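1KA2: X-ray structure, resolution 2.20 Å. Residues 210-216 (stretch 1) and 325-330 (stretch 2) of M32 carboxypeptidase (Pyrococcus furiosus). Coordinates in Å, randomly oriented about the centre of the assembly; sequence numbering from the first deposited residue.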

# COMPACT_ATOMS: atom_id res chain seq x y z
N GLU A 210 -16.98 4.66 -17.11
CA GLU A 210 -17.72 3.46 -16.73
C GLU A 210 -18.03 2.50 -17.87
O GLU A 210 -18.10 1.29 -17.65
N TRP A 211 -18.22 3.02 -19.08
CA TRP A 211 -18.52 2.15 -20.22
C TRP A 211 -17.39 1.16 -20.48
O TRP A 211 -17.63 -0.04 -20.59
N MET A 212 -16.17 1.67 -20.59
CA MET A 212 -15.02 0.83 -20.87
C MET A 212 -14.57 -0.01 -19.69
O MET A 212 -14.00 -1.09 -19.88
N GLU A 213 -14.82 0.46 -18.47
CA GLU A 213 -14.41 -0.33 -17.33
C GLU A 213 -15.30 -1.58 -17.26
O GLU A 213 -14.91 -2.60 -16.70
N ARG A 214 -16.49 -1.49 -17.85
CA ARG A 214 -17.39 -2.64 -17.89
C ARG A 214 -16.83 -3.63 -18.93
O ARG A 214 -16.89 -4.84 -18.74
N VAL A 215 -16.29 -3.09 -20.02
CA VAL A 215 -15.72 -3.94 -21.06
C VAL A 215 -14.42 -4.58 -20.57
O VAL A 215 -14.24 -5.80 -20.71
N ASN A 216 -13.52 -3.79 -19.99
CA ASN A 216 -12.27 -4.35 -19.47
C ASN A 216 -12.56 -5.43 -18.42
O ASN A 216 -11.97 -6.51 -18.47
N GLU A 325 -22.98 -3.63 -26.43
CA GLU A 325 -23.80 -3.44 -25.24
C GLU A 325 -23.47 -2.17 -24.46
O GLU A 325 -24.36 -1.46 -24.00
N ASN A 326 -22.18 -1.88 -24.33
CA ASN A 326 -21.72 -0.74 -23.56
C ASN A 326 -21.35 0.53 -24.31
O ASN A 326 -21.25 1.60 -23.70
N LEU A 327 -21.13 0.44 -25.62
CA LEU A 327 -20.76 1.62 -26.39
C LEU A 327 -21.82 2.00 -27.42
O LEU A 327 -22.02 1.28 -28.41
N PRO A 328 -22.51 3.13 -27.20
CA PRO A 328 -23.56 3.63 -28.10
C PRO A 328 -23.09 3.81 -29.53
O PRO A 328 -23.74 3.36 -30.47
N PHE A 329 -21.94 4.47 -29.69
CA PHE A 329 -21.38 4.73 -31.01
C PHE A 329 -21.01 3.45 -31.75
O PHE A 329 -20.63 3.51 -32.92
N MET A 330 -21.11 2.31 -31.08
CA MET A 330 -20.79 1.04 -31.74
C MET A 330 -21.91 0.59 -32.67
O MET A 330 -21.70 -0.30 -33.49

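Stretch 1 is a run of helix, and it packs against the place where another helix ends and the chain turns into a 3-10 segment. The backbones come nearest at W211 and N326, whose CA atoms lie 5.5 Å apart, and most of the contact is arranged around these two residues.

E210 does not touch stretch 2. Its CA-to-CB bond points sideways and the end of the chain leads away, with chi1 m and chi2 t. Its carboxylate instead faces R214 one helical turn on, where E210 OE1 and R214 NH1 form a long salt bridge of 3.9 Å.

W211 is the broad platform of the interface. Its CA-to-CB bond points sideways, and with chi1 m and chi2 at -9° the indole lies along the turn from N326 to F329. Over one face sit the carbonyl oxygen of N326, 3.4 Å from W211 CG to N326 O, and the ring of P328. P328 CD lies 3.6 Å from the centroid of the six-membered ring and only 19° off its normal, a CH-pi contact. Proline suits this position because the CD hydrogens, next to the electron-withdrawing nitrogen, are slightly polarized and favour an aromatic face. At the indole edge, W211 CZ3 approaches F329 CE2 at 4.4 Å; F329 has chi1 p. Nearer the backbone, W211 CB meets L327 CD2 at 3.8 Å.

M212 begins by pointing away, but its m, m, m conformation brings the end of the chain back, so that M212 SD lies 3.7 Å from L327 CD2. L327 behaves similarly: its CA-to-CB bond points away, yet the m, t rotamer carries its methyls nearer the helix. A flexible thioether and a branched aliphatic chain are well suited to filling this buried space.

E213, chi1 p, is out of reach of stretch 2.

R214 points toward stretch 2 and supplies the hydrogen bond between the stretches. With chi1 m, chi2 t and chi3 m, R214 NE donates to N326 OD1 at 2.7 Å, the oxygen lying near the guanidinium plane; the N-H...O angle of 138° is noticeably bent. N326, chi1 m, points toward the helix, and its ND2 is hydrogen-bonded elsewhere in the structure, so both ends of the amide are used.

V215, chi1 t, also points toward stretch 2 and places V215 CG2 4.1 Å from N326 CB, a compact apolar contact beside the polar one. N216, chi1 m, is out of reach, although buried.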

# COMPACT_ATOMS: atom_id res chain seq x y z
CB GLU A 210 -19.01 3.84 -16.00
CG GLU A 210 -18.77 4.48 -14.64
CD GLU A 210 -20.03 4.52 -13.78
OE1 GLU A 210 -20.63 3.45 -13.55
OE2 GLU A 210 -20.43 5.62 -13.34
CB TRP A 211 -18.75 2.96 -21.50
CG TRP A 211 -19.95 3.86 -21.50
CD1 TRP A 211 -20.96 3.89 -20.57
CD2 TRP A 211 -20.29 4.84 -22.49
NE1 TRP A 211 -21.89 4.84 -20.92
CE2 TRP A 211 -21.51 5.43 -22.10
CE3 TRP A 211 -19.67 5.27 -23.68
CZ2 TRP A 211 -22.12 6.44 -22.85
CZ3 TRP A 211 -20.29 6.27 -24.42
CH2 TRP A 211 -21.50 6.84 -24.00
CB MET A 212 -13.84 1.66 -21.38
CG MET A 212 -14.03 2.14 -22.81
SD MET A 212 -14.63 0.80 -23.85
CE MET A 212 -13.17 -0.21 -23.96
CB GLU A 213 -14.41 0.49 -16.02
CG GLU A 213 -15.73 0.99 -15.48
CD GLU A 213 -15.53 1.93 -14.30
OE1 GLU A 213 -16.50 2.26 -13.59
OE2 GLU A 213 -14.38 2.37 -14.07
CB ARG A 214 -18.81 -2.21 -18.30
CG ARG A 214 -19.63 -1.53 -17.19
CD ARG A 214 -21.13 -1.56 -17.49
NE ARG A 214 -21.61 -0.40 -18.25
CZ ARG A 214 -21.81 0.80 -17.72
NH1 ARG A 214 -21.58 1.01 -16.43
NH2 ARG A 214 -22.26 1.80 -18.47
CB VAL A 215 -15.45 -3.12 -22.36
CG1 VAL A 215 -14.61 -3.93 -23.32
CG2 VAL A 215 -16.78 -2.76 -23.03
CB ASN A 216 -11.37 -3.26 -18.86
CG ASN A 216 -10.67 -2.41 -19.91
OD1 ASN A 216 -10.44 -2.86 -21.03
ND2 ASN A 216 -10.33 -1.17 -19.55
CB GLU A 325 -23.64 -4.63 -24.29
CG GLU A 325 -24.37 -5.90 -24.69
CD GLU A 325 -24.09 -7.05 -23.75
OE1 GLU A 325 -24.25 -6.88 -22.52
OE2 GLU A 325 -23.71 -8.14 -24.25
CB ASN A 326 -20.54 -1.18 -22.70
CG ASN A 326 -20.94 -2.16 -21.61
OD1 ASN A 326 -21.44 -1.76 -20.56
ND2 ASN A 326 -20.74 -3.45 -21.87
CB LEU A 327 -19.41 1.37 -27.07
CG LEU A 327 -18.29 0.88 -26.14
CD1 LEU A 327 -17.06 0.54 -26.97
CD2 LEU A 327 -17.95 1.94 -25.09
CB PRO A 328 -23.96 4.96 -27.46
CG PRO A 328 -23.73 4.71 -26.01
CD PRO A 328 -22.39 4.01 -26.02
CB PHE A 329 -20.17 5.64 -30.89
CG PHE A 329 -19.08 5.10 -30.01
CD1 PHE A 329 -18.25 4.08 -30.45
CD2 PHE A 329 -18.89 5.63 -28.74
CE1 PHE A 329 -17.24 3.59 -29.63
CE2 PHE A 329 -17.89 5.15 -27.91
CZ PHE A 329 -17.06 4.13 -28.36
CB MET A 330 -20.51 -0.07 -30.72
CG MET A 330 -19.03 -0.23 -30.38
SD MET A 330 -17.99 -0.41 -31.83
CE MET A 330 -18.29 -2.14 -32.19